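Local coordinates for protein D,D-dipeptidase/D,D-carboxypeptidase (Enterococcus faecalis, PDB 4MUQ) that hydrolyses D-Ala-D-Ala-type peptides as a zinc-dependent D,D-peptidase of the M15B subfamily, contributing to vancomycin resistance, at residues F148-A153 / W167-V172; G73-E78 / S106-G111. One frame throughout, in Å; residues are numbered along the deposited sequence.

Interaction 1: residues F148-A153 / W167-V172; sequences FTQRYA and WHFRYV. With ZN (zinc ion), chain B; LY0 ((2R)-3-[(R)-[(1R)-1-aminoethyl](hydroxy)phosphoryl]-2-methylpropanoic acid), chain C; 2D8 ((2R)-3-[(R)-[(1S)-1-aminoethyl](hydroxy)phosphoryl]-2-methylpropanoic acid), chain D.
Thr149 and Arg170 form the hydrogen-bonded pair of an antiparallel strand pairing. Thr149 N gives to Arg170 O at 2.9 Å, and Arg170 N returns a nearly straight bond to Thr149 O. Past the pair, Arg151 N donates to His168 O at 3.1 Å. A water donates to this same oxygen and accepts from Tyr152 N. On the face that carries Phe148, Gln150, Phe169 and Tyr171, CB of Tyr171 sits over the Phe148 ring, 4.0 Å from its centroid, and the Tyr171 ring turns its edge to that ring face, planes at 71°. CB of Gln150 touches CE1 of Phe169. At the zinc end, ND1 of His168 binds zinc at 2.1 Å. Tyr152 CE2 lies over the imidazole face, 3.6 Å from CD2 of His168. Trp167 NE1 donates to phosphinate O32 of either inhibitor diastereomer at 2.9 Å, in the indole plane. Glu107 accepts a hydrogen bond from His168 NE2 and forms salt bridges with Arg151 and Arg170. In the sheet, strand 168-171 lies between edge strand 148-150 and strand 113-118, with helix 49-62 against Phe148 and Tyr171.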
ATOM      1  N   PHE A 148       2.196  -6.532  -2.551  1.00 11.56           N
ATOM      2  CA  PHE A 148       2.101  -6.158  -1.137  1.00 10.96           C
ATOM      3  C   PHE A 148       3.468  -6.007  -0.468  1.00 11.69           C
ATOM      4  O   PHE A 148       4.442  -6.675  -0.852  1.00 13.52           O
ATOM      5  CB  PHE A 148       1.299  -7.215  -0.358  1.00 11.32           C
ATOM      6  CG  PHE A 148      -0.198  -7.003  -0.356  1.00 12.48           C
ATOM      7  CD1 PHE A 148      -0.785  -6.117   0.548  1.00 11.90           C
ATOM      8  CD2 PHE A 148      -1.020  -7.719  -1.220  1.00 17.30           C
ATOM      9  CE1 PHE A 148      -2.153  -5.944   0.578  1.00 13.72           C
ATOM     10  CE2 PHE A 148      -2.401  -7.545  -1.191  1.00 17.98           C
ATOM     11  CZ  PHE A 148      -2.958  -6.655  -0.285  1.00 15.97           C
ATOM     12  N   THR A 149       3.538  -5.135   0.536  1.00 12.42           N
ATOM     13  CA  THR A 149       4.754  -4.948   1.319  1.00 12.53           C
ATOM     14  C   THR A 149       4.391  -4.930   2.806  1.00 10.17           C
ATOM     15  O   THR A 149       3.320  -4.442   3.171  1.00 11.14           O
ATOM     16  CB  THR A 149       5.499  -3.640   0.904  1.00 12.95           C
ATOM     17  OG1 THR A 149       6.822  -3.633   1.455  1.00 17.76           O
ATOM     18  CG2 THR A 149       4.748  -2.376   1.346  1.00 15.46           C
ATOM     19  N   GLN A 150       5.264  -5.437   3.668  1.00 12.03           N
ATOM     20  CA  GLN A 150       5.036  -5.251   5.098  1.00 11.36           C
ATOM     21  C   GLN A 150       5.425  -3.809   5.412  1.00 10.71           C
ATOM     22  O   GLN A 150       6.558  -3.378   5.174  1.00 13.02           O
ATOM     23  CB  GLN A 150       5.857  -6.215   5.932  1.00 15.71           C
ATOM     24  CG  GLN A 150       5.499  -6.136   7.406  1.00 16.19           C
ATOM     25  CD  GLN A 150       6.399  -6.978   8.260  1.00 18.31           C
ATOM     26  OE1 GLN A 150       6.886  -8.029   7.833  1.00 19.60           O
ATOM     27  NE2 GLN A 150       6.651  -6.513   9.472  1.00 19.00           N
ATOM     28  N   ARG A 151       4.472  -3.057   5.927  1.00 10.10           N
ATOM     29  CA  ARG A 151       4.585  -1.605   5.948  1.00  9.65           C
ATOM     30  C   ARG A 151       5.539  -1.037   6.988  1.00 10.49           C
ATOM     31  O   ARG A 151       6.261  -0.062   6.697  1.00 10.28           O
ATOM     32  CB  ARG A 151       3.194  -1.000   6.111  1.00  9.42           C
ATOM     33  CG  ARG A 151       3.141   0.523   6.053  1.00  9.20           C
ATOM     34  CD  ARG A 151       3.593   1.022   4.695  1.00  9.17           C
ATOM     35  NE  ARG A 151       3.488   2.478   4.581  1.00 10.41           N
ATOM     36  CZ  ARG A 151       4.436   3.335   4.950  1.00  9.54           C
ATOM     37  NH1 ARG A 151       5.562   2.904   5.500  1.00 10.20           N
ATOM     38  NH2 ARG A 151       4.237   4.635   4.774  1.00  9.86           N
ATOM     39  N   TYR A 152       5.550  -1.631   8.184  1.00  9.30           N
ATOM     40  CA  TYR A 152       6.192  -1.028   9.345  1.00  9.11           C
ATOM     41  C   TYR A 152       7.222  -1.968   9.936  1.00 11.12           C
ATOM     42  O   TYR A 152       6.919  -2.819  10.780  1.00 11.58           O
ATOM     43  CB  TYR A 152       5.130  -0.656  10.398  1.00  9.98           C
ATOM     44  CG  TYR A 152       4.076   0.310   9.898  1.00  9.45           C
ATOM     45  CD1 TYR A 152       4.417   1.584   9.451  1.00  9.52           C
ATOM     46  CD2 TYR A 152       2.733  -0.044   9.871  1.00 10.89           C
ATOM     47  CE1 TYR A 152       3.460   2.463   8.975  1.00  9.13           C
ATOM     48  CE2 TYR A 152       1.761   0.842   9.410  1.00 10.59           C
ATOM     49  CZ  TYR A 152       2.131   2.097   8.960  1.00  9.77           C
ATOM     50  OH  TYR A 152       1.187   2.988   8.483  1.00 10.73           O
ATOM     51  N   ALA A 153       8.460  -1.822   9.479  1.00 10.87           N
ATOM     52  CA  ALA A 153       9.552  -2.656   9.956  1.00 10.83           C
ATOM     53  C   ALA A 153      10.232  -2.057  11.182  1.00 11.55           C
ATOM     54  O   ALA A 153      10.249  -0.835  11.361  1.00 13.14           O
ATOM     55  CB  ALA A 153      10.574  -2.846   8.837  1.00 15.24           C
ATOM     56  N   TRP A 167       1.991  -7.413  11.412  1.00 10.92           N
ATOM     57  CA  TRP A 167       0.695  -7.813  10.844  1.00 11.52           C
ATOM     58  C   TRP A 167       0.130  -6.930   9.740  1.00 10.86           C
ATOM     59  O   TRP A 167      -0.857  -7.318   9.123  1.00 10.85           O
ATOM     60  CB  TRP A 167      -0.357  -7.855  11.956  1.00 12.26           C
ATOM     61  CG  TRP A 167      -0.490  -6.515  12.640  1.00 12.87           C
ATOM     62  CD1 TRP A 167      -1.211  -5.432  12.210  1.00 13.49           C
ATOM     63  CD2 TRP A 167       0.147  -6.111  13.862  1.00 12.52           C
ATOM     64  NE1 TRP A 167      -1.059  -4.386  13.088  1.00 14.60           N
ATOM     65  CE2 TRP A 167      -0.237  -4.777  14.114  1.00 17.05           C
ATOM     66  CE3 TRP A 167       1.008  -6.749  14.763  1.00 15.21           C
ATOM     67  CZ2 TRP A 167       0.216  -4.067  15.228  1.00 15.95           C
ATOM     68  CZ3 TRP A 167       1.452  -6.042  15.879  1.00 18.46           C
ATOM     69  CH2 TRP A 167       1.066  -4.708  16.088  1.00 17.56           C
ATOM     70  N   HIS A 168       0.702  -5.745   9.528  1.00  9.62           N
ATOM     71  CA  HIS A 168       0.108  -4.732   8.653  1.00  9.38           C
ATOM     72  C   HIS A 168       0.761  -4.712   7.275  1.00  9.23           C
ATOM     73  O   HIS A 168       1.966  -4.453   7.142  1.00 10.52           O
ATOM     74  CB  HIS A 168       0.179  -3.356   9.338  1.00  9.97           C
ATOM     75  CG  HIS A 168      -0.363  -2.227   8.516  1.00  8.84           C
ATOM     76  ND1 HIS A 168      -1.481  -1.501   8.885  1.00 10.63           N
ATOM     77  CD2 HIS A 168       0.098  -1.660   7.378  1.00  9.66           C
ATOM     78  CE1 HIS A 168      -1.693  -0.551   7.989  1.00 12.07           C
ATOM     79  NE2 HIS A 168      -0.743  -0.622   7.072  1.00  9.69           N
ATOM     80  N   PHE A 169      -0.047  -4.974   6.249  1.00  8.53           N
ATOM     81  CA  PHE A 169       0.466  -5.051   4.879  1.00  9.66           C
ATOM     82  C   PHE A 169      -0.197  -4.013   4.004  1.00  9.25           C
ATOM     83  O   PHE A 169      -1.389  -3.748   4.124  1.00  9.98           O
ATOM     84  CB  PHE A 169       0.269  -6.468   4.317  1.00 10.41           C
ATOM     85  CG  PHE A 169       1.167  -7.468   4.961  1.00 11.15           C
ATOM     86  CD1 PHE A 169       2.381  -7.795   4.375  1.00 13.39           C
ATOM     87  CD2 PHE A 169       0.849  -8.015   6.193  1.00 11.61           C
ATOM     88  CE1 PHE A 169       3.254  -8.695   4.977  1.00 14.60           C
ATOM     89  CE2 PHE A 169       1.717  -8.906   6.810  1.00 14.49           C
ATOM     90  CZ  PHE A 169       2.926  -9.246   6.194  1.00 15.61           C
ATOM     91  N   ARG A 170       0.599  -3.419   3.124  1.00  8.52           N
ATOM     92  CA  ARG A 170       0.135  -2.349   2.247  1.00  9.32           C
ATOM     93  C   ARG A 170       0.289  -2.761   0.790  1.00  8.25           C
ATOM     94  O   ARG A 170       1.362  -3.234   0.388  1.00  9.55           O
ATOM     95  CB  ARG A 170       0.952  -1.078   2.531  1.00  9.33           C
ATOM     96  CG  ARG A 170       0.895   0.005   1.446  1.00  9.18           C
ATOM     97  CD  ARG A 170      -0.480   0.617   1.257  1.00  8.99           C
ATOM     98  NE  ARG A 170      -0.454   1.448   0.054  1.00  8.96           N
ATOM     99  CZ  ARG A 170      -0.132   2.737   0.035  1.00 10.44           C
ATOM    100  NH1 ARG A 170       0.143   3.384   1.158  1.00 10.05           N
ATOM    101  NH2 ARG A 170      -0.095   3.387  -1.129  1.00  9.75           N
ATOM    102  N   TYR A 171      -0.781  -2.619   0.014  1.00  8.81           N
ATOM    103  CA  TYR A 171      -0.695  -2.844  -1.422  1.00  8.35           C
ATOM    104  C   TYR A 171      -0.158  -1.598  -2.111  1.00  8.91           C
ATOM    105  O   TYR A 171      -0.746  -0.513  -1.983  1.00 10.07           O
ATOM    106  CB  TYR A 171      -2.066  -3.181  -1.985  1.00 10.11           C
ATOM    107  CG  TYR A 171      -2.050  -3.500  -3.457  1.00 10.65           C
ATOM    108  CD1 TYR A 171      -1.688  -4.758  -3.895  1.00 12.21           C
ATOM    109  CD2 TYR A 171      -2.396  -2.539  -4.398  1.00 12.03           C
ATOM    110  CE1 TYR A 171      -1.676  -5.061  -5.243  1.00 14.17           C
ATOM    111  CE2 TYR A 171      -2.400  -2.835  -5.754  1.00 13.92           C
ATOM    112  CZ  TYR A 171      -2.033  -4.099  -6.163  1.00 14.40           C
ATOM    113  OH  TYR A 171      -2.017  -4.417  -7.507  1.00 16.77           O
ATOM    114  N   VAL A 172       0.940  -1.761  -2.855  1.00  8.26           N
ATOM    115  CA  VAL A 172       1.483  -0.696  -3.712  1.00  9.87           C
ATOM    116  C   VAL A 172       1.451  -1.099  -5.175  1.00 11.36           C
ATOM    117  O   VAL A 172       1.624  -0.255  -6.063  1.00 12.11           O
ATOM    118  CB  VAL A 172       2.923  -0.301  -3.328  1.00 10.03           C
ATOM    119  CG1 VAL A 172       2.936   0.414  -1.986  1.00 11.80           C
ATOM    120  CG2 VAL A 172       3.841  -1.519  -3.310  1.00 11.68           C
TER
HETATM  121 ZN    ZN B 301      -3.082  -1.960  10.124  0.66 10.28          ZN
HETATM  122  P   LY0 C 302      -2.779  -0.653  12.652  0.50 38.18           P
HETATM  123  C1  LY0 C 302      -4.336  -0.061  14.685  0.50 15.46           C
HETATM  124  N1  LY0 C 302      -2.432  -1.314  15.209  0.50 13.59           N
HETATM  125  C2  LY0 C 302      -3.454  -1.212  14.245  0.50 37.53           C
HETATM  126  C4  LY0 C 302      -1.843   0.887  12.867  0.50 14.68           C
HETATM  127  C5  LY0 C 302      -1.726   1.715  11.623  0.50  9.33           C
HETATM  128  C6  LY0 C 302      -3.000   2.518  11.412  0.50  8.65           C
HETATM  129  C7  LY0 C 302      -0.504   2.607  11.756  0.50  8.72           C
HETATM  130  O31 LY0 C 302      -3.956  -0.360  11.693  0.50  9.88           O
HETATM  131  O32 LY0 C 302      -1.957  -1.809  11.996  0.50  5.61           O
HETATM  132  O61 LY0 C 302      -3.324   2.742  10.257  0.50 28.15           O
HETATM  133  O62 LY0 C 302      -3.615   2.929  12.381  0.50  5.57           O
HETATM  134  C4  2D8 D 303      -1.836   0.890  12.859  0.50 14.51           C
HETATM  135  C5  2D8 D 303      -1.724   1.717  11.619  0.50 11.43           C
HETATM  136  C6  2D8 D 303      -3.000   2.519  11.411  0.50 17.69           C
HETATM  137  C7  2D8 D 303      -0.503   2.609  11.755  0.50 16.13           C
HETATM  138  N1  2D8 D 303      -3.944  -2.446  14.200  0.50 16.78           N
HETATM  139  P   2D8 D 303      -2.772  -0.650  12.651  0.50  5.77           P
HETATM  140  C1  2D8 D 303      -4.326  -0.090  14.701  0.50 23.25           C
HETATM  141  C2  2D8 D 303      -3.349  -1.175  14.290  0.50  9.95           C
HETATM  142  O31 2D8 D 303      -3.964  -0.357  11.710  0.50 51.75           O
HETATM  143  O32 2D8 D 303      -1.957  -1.812  11.996  0.50 42.59           O
HETATM  144  O61 2D8 D 303      -3.325   2.743  10.257  0.50  5.05           O
HETATM  145  O62 2D8 D 303      -3.615   2.929  12.381  0.50 27.78           O
HETATM  146  O   HOH W   1       3.676  -3.508   9.075  1.00 10.93           O

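Interaction 2: residues G73-E78 / S106-G111; sequences GYRSLE and SEHQTG. With ZN (zinc ion), chain B; 2D8 ((2R)-3-[(R)-[(1S)-1-aminoethyl](hydroxy)phosphoryl]-2-methylpropanoic acid), chain D; LY0 ((2R)-3-[(R)-[(1R)-1-aminoethyl](hydroxy)phosphoryl]-2-methylpropanoic acid), chain C.
The loop from Gly73 to Ser76 runs beside the short 3-10 turn 107-109, with Arg75 N donating to His108 O at 3.0 Å. This is part of the zinc site of the Hedgehog/DD-peptidase fold. Two CA-H...O contacts add to the backbone pairing, from Tyr74 CA to His108 O and from Gln109 CA to Arg75 O. His108 is held at both ring nitrogens. ND1 donates in the ring plane to Gly73 O at 2.7 Å, which fixes the ring rotation and directs NE2 to zinc at 2.0 Å. The guanidinium of Arg75 lies flat on the imidazole, centres 3.7 Å apart and planes at 19°. A bend at chi3 (-65°) folds it back over the ring. Its NH2 donates to O31 of the bound phosphinate at 2.8 Å, and NH1 gives a longer, more bent bond to the same oxygen. The arginine charge probably helps to offset the negative charge of the phosphinate. Ser106 OG accepts from His108 N, an ST turn. The inhibitor carboxylate O61 lies 2.6 Å from Ser106 OG. Away from the metal, the edge of the Tyr74 ring meets the turn, and a water accepts from Tyr74 OH and donates to Gln109 O at 2.7 Å.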
ATOM      1  N   GLY A  73      -9.464  -4.225   7.392  1.00 11.12           N
ATOM      2  CA  GLY A  73      -9.171  -3.733   6.051  1.00 10.96           C
ATOM      3  C   GLY A  73      -9.473  -2.255   5.942  1.00  9.24           C
ATOM      4  O   GLY A  73      -8.848  -1.438   6.625  1.00 10.41           O
ATOM      5  N   TYR A  74     -10.413  -1.897   5.075  1.00  9.65           N
ATOM      6  CA  TYR A  74     -10.830  -0.502   4.989  1.00 10.67           C
ATOM      7  C   TYR A  74     -11.396  -0.041   6.326  1.00 10.17           C
ATOM      8  O   TYR A  74     -12.199  -0.744   6.942  1.00 11.19           O
ATOM      9  CB  TYR A  74     -11.887  -0.315   3.904  1.00 11.43           C
ATOM     10  CG  TYR A  74     -12.426   1.094   3.889  1.00 12.18           C
ATOM     11  CD1 TYR A  74     -11.672   2.124   3.340  1.00 12.95           C
ATOM     12  CD2 TYR A  74     -13.643   1.401   4.463  1.00 11.84           C
ATOM     13  CE1 TYR A  74     -12.136   3.427   3.332  1.00 15.49           C
ATOM     14  CE2 TYR A  74     -14.124   2.720   4.470  1.00 13.42           C
ATOM     15  CZ  TYR A  74     -13.346   3.709   3.905  1.00 15.68           C
ATOM     16  OH  TYR A  74     -13.791   5.012   3.894  1.00 18.90           O
ATOM     17  N   ARG A  75     -10.975   1.148   6.760  1.00 10.65           N
ATOM     18  CA  ARG A  75     -11.601   1.807   7.904  1.00 10.68           C
ATOM     19  C   ARG A  75     -11.976   3.215   7.502  1.00 11.62           C
ATOM     20  O   ARG A  75     -11.205   3.913   6.828  1.00 12.62           O
ATOM     21  CB  ARG A  75     -10.668   1.824   9.119  1.00 11.72           C
ATOM     22  CG  ARG A  75     -10.236   0.422   9.513  1.00 12.78           C
ATOM     23  CD  ARG A  75      -9.706   0.304  10.925  1.00 20.59           C
ATOM     24  NE  ARG A  75      -8.468   1.043  11.151  1.00 14.38           N
ATOM     25  CZ  ARG A  75      -7.279   0.486  11.421  1.00 11.97           C
ATOM     26  NH1 ARG A  75      -7.105  -0.830  11.453  1.00 14.65           N
ATOM     27  NH2 ARG A  75      -6.242   1.266  11.637  1.00 13.31           N
ATOM     28  N   SER A  76     -13.174   3.613   7.894  1.00 10.62           N
ATOM     29  CA  SER A  76     -13.648   4.967   7.689  1.00  9.95           C
ATOM     30  C   SER A  76     -12.999   5.903   8.696  1.00 10.04           C
ATOM     31  O   SER A  76     -12.374   5.472   9.663  1.00 10.15           O
ATOM     32  CB  SER A  76     -15.144   5.017   7.907  1.00 13.70           C
ATOM     33  OG  SER A  76     -15.456   4.698   9.257  1.00 12.48           O
ATOM     34  N   LEU A  77     -13.202   7.198   8.491  1.00 10.68           N
ATOM     35  CA  LEU A  77     -12.668   8.191   9.411  1.00  9.78           C
ATOM     36  C   LEU A  77     -13.223   8.022  10.828  1.00  9.61           C
ATOM     37  O   LEU A  77     -12.477   8.100  11.810  1.00 10.56           O
ATOM     38  CB  LEU A  77     -12.994   9.590   8.893  1.00 10.00           C
ATOM     39  CG  LEU A  77     -12.587  10.734   9.826  1.00 10.11           C
ATOM     40  CD1 LEU A  77     -11.079  10.774  10.021  1.00 13.49           C
ATOM     41  CD2 LEU A  77     -13.091  12.056   9.271  1.00 12.84           C
ATOM     42  N   GLU A  78     -14.529   7.784  10.942  1.00 10.17           N
ATOM     43  CA  GLU A  78     -15.099   7.564  12.272  1.00 10.99           C
ATOM     44  C   GLU A  78     -14.509   6.344  12.967  1.00 10.44           C
ATOM     45  O   GLU A  78     -14.244   6.384  14.171  1.00 10.68           O
ATOM     46  CB  GLU A  78     -16.637   7.529  12.245  1.00 15.30           C
ATOM     47  CG  GLU A  78     -17.285   6.263  11.658  1.00 16.94           C
ATOM     48  CD  GLU A  78     -17.421   5.105  12.662  1.00 25.12           C
ATOM     49  OE1 GLU A  78     -17.737   3.985  12.210  1.00 28.27           O
ATOM     50  OE2 GLU A  78     -17.219   5.299  13.889  1.00 19.85           O
ATOM     51  N   SER A 106      -4.102   7.354   8.283  1.00  9.00           N
ATOM     52  CA  SER A 106      -4.039   5.885   8.265  1.00  8.49           C
ATOM     53  C   SER A 106      -4.202   5.323   6.861  1.00  8.65           C
ATOM     54  O   SER A 106      -5.124   5.701   6.132  1.00  9.65           O
ATOM     55  CB  SER A 106      -5.158   5.301   9.122  1.00  9.33           C
ATOM     56  OG  SER A 106      -5.219   3.882   8.981  1.00  9.99           O
ATOM     57  N   GLU A 107      -3.307   4.414   6.477  1.00 10.14           N
ATOM     58  CA  GLU A 107      -3.461   3.668   5.233  1.00 11.71           C
ATOM     59  C   GLU A 107      -4.725   2.874   5.187  1.00 10.14           C
ATOM     60  O   GLU A 107      -5.190   2.521   4.105  1.00 10.94           O
ATOM     61  CB  GLU A 107      -2.341   2.650   5.058  1.00 13.07           C
ATOM     62  CG  GLU A 107      -0.982   3.233   4.957  1.00 13.25           C
ATOM     63  CD  GLU A 107       0.028   2.203   4.509  1.00 10.28           C
ATOM     64  OE1 GLU A 107      -0.027   1.023   4.964  1.00  9.76           O
ATOM     65  OE2 GLU A 107       0.872   2.603   3.707  1.00  9.83           O
ATOM     66  N   HIS A 108      -5.295   2.549   6.346  1.00  8.96           N
ATOM     67  CA  HIS A 108      -6.530   1.775   6.313  1.00  8.32           C
ATOM     68  C   HIS A 108      -7.677   2.552   5.665  1.00  9.48           C
ATOM     69  O   HIS A 108      -8.618   1.960   5.141  1.00 10.74           O
ATOM     70  CB  HIS A 108      -6.928   1.267   7.704  1.00 10.60           C
ATOM     71  CG  HIS A 108      -6.106   0.110   8.159  1.00  9.83           C
ATOM     72  ND1 HIS A 108      -6.439  -1.199   7.876  1.00  9.79           N
ATOM     73  CD2 HIS A 108      -4.951   0.066   8.858  1.00 11.40           C
ATOM     74  CE1 HIS A 108      -5.526  -2.000   8.393  1.00 10.35           C
ATOM     75  NE2 HIS A 108      -4.611  -1.260   9.000  1.00  9.60           N
ATOM     76  N   GLN A 109      -7.586   3.880   5.691  1.00  9.61           N
ATOM     77  CA  GLN A 109      -8.613   4.719   5.080  1.00  9.76           C
ATOM     78  C   GLN A 109      -8.521   4.754   3.554  1.00  8.30           C
ATOM     79  O   GLN A 109      -9.339   5.384   2.911  1.00 11.67           O
ATOM     80  CB  GLN A 109      -8.572   6.144   5.654  1.00  9.80           C
ATOM     81  CG  GLN A 109      -8.919   6.210   7.149  1.00  9.98           C
ATOM     82  CD  GLN A 109      -8.727   7.590   7.718  1.00 11.18           C
ATOM     83  OE1 GLN A 109      -7.819   7.810   8.528  1.00 11.62           O
ATOM     84  NE2 GLN A 109      -9.555   8.539   7.288  1.00 10.96           N
ATOM     85  N   THR A 110      -7.541   4.055   2.973  1.00 11.11           N
ATOM     86  CA  THR A 110      -7.396   4.033   1.506  1.00 12.52           C
ATOM     87  C   THR A 110      -7.973   2.777   0.850  1.00 11.59           C
ATOM     88  O   THR A 110      -8.130   2.728  -0.367  1.00 12.46           O
ATOM     89  CB  THR A 110      -5.918   4.088   1.045  1.00 12.27           C
ATOM     90  OG1 THR A 110      -5.245   2.889   1.443  1.00 11.24           O
ATOM     91  CG2 THR A 110      -5.181   5.322   1.591  1.00 13.81           C
ATOM     92  N   GLY A 111      -8.236   1.740   1.639  1.00  9.50           N
ATOM     93  CA  GLY A 111      -8.613   0.454   1.063  1.00 11.09           C
ATOM     94  C   GLY A 111      -7.447  -0.371   0.545  1.00  8.55           C
ATOM     95  O   GLY A 111      -7.670  -1.428  -0.051  1.00  9.65           O
TER
HETATM   96 ZN    ZN B 301      -3.082  -1.960  10.124  0.66 10.28          ZN
HETATM   97  C4  2D8 D 303      -1.836   0.890  12.859  0.50 14.51           C
HETATM   98  C5  2D8 D 303      -1.724   1.717  11.619  0.50 11.43           C
HETATM   99  C6  2D8 D 303      -3.000   2.519  11.411  0.50 17.69           C
HETATM  100  C7  2D8 D 303      -0.503   2.609  11.755  0.50 16.13           C
HETATM  101  N1  2D8 D 303      -3.944  -2.446  14.200  0.50 16.78           N
HETATM  102  P   2D8 D 303      -2.772  -0.650  12.651  0.50  5.77           P
HETATM  103  C1  2D8 D 303      -4.326  -0.090  14.701  0.50 23.25           C
HETATM  104  C2  2D8 D 303      -3.349  -1.175  14.290  0.50  9.95           C
HETATM  105  O31 2D8 D 303      -3.964  -0.357  11.710  0.50 51.75           O
HETATM  106  O32 2D8 D 303      -1.957  -1.812  11.996  0.50 42.59           O
HETATM  107  O61 2D8 D 303      -3.325   2.743  10.257  0.50  5.05           O
HETATM  108  O62 2D8 D 303      -3.615   2.929  12.381  0.50 27.78           O
HETATM  109  P   LY0 C 302      -2.779  -0.653  12.652  0.50 38.18           P
HETATM  110  C1  LY0 C 302      -4.336  -0.061  14.685  0.50 15.46           C
HETATM  111  N1  LY0 C 302      -2.432  -1.314  15.209  0.50 13.59           N
HETATM  112  C2  LY0 C 302      -3.454  -1.212  14.245  0.50 37.53           C
HETATM  113  C4  LY0 C 302      -1.843   0.887  12.867  0.50 14.68           C
HETATM  114  C5  LY0 C 302      -1.726   1.715  11.623  0.50  9.33           C
HETATM  115  C6  LY0 C 302      -3.000   2.518  11.412  0.50  8.65           C
HETATM  116  C7  LY0 C 302      -0.504   2.607  11.756  0.50  8.72           C
HETATM  117  O31 LY0 C 302      -3.956  -0.360  11.693  0.50  9.88           O
HETATM  118  O32 LY0 C 302      -1.957  -1.809  11.996  0.50  5.61           O
HETATM  119  O61 LY0 C 302      -3.324   2.742  10.257  0.50 28.15           O
HETATM  120  O62 LY0 C 302      -3.615   2.929  12.381  0.50  5.57           O
HETATM  121  O   HOH W   2     -11.574   6.924   3.046  1.00 21.07           O

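Overall arrangement
From the N terminus, the chain leaves strand 68-72 and enters 73-78. Helices 77-91 and 93-99 follow, and the 3-10 turn in 106-111 comes back to close interaction 2. Strand 113-118 and helix 134-142 come next. Interaction 1 then closes a shorter loop, with helix 157-160 between strands 148-150 and 168-171. The two contacts are in series; they neither nest nor cross. Their centres are about 14 Å apart, but they meet at the zinc, where His108 and His168 are joined by Asp115 of strand 113-118. Glu107 of interaction 2 also joins both segments of interaction 1 to the 3-10 turn.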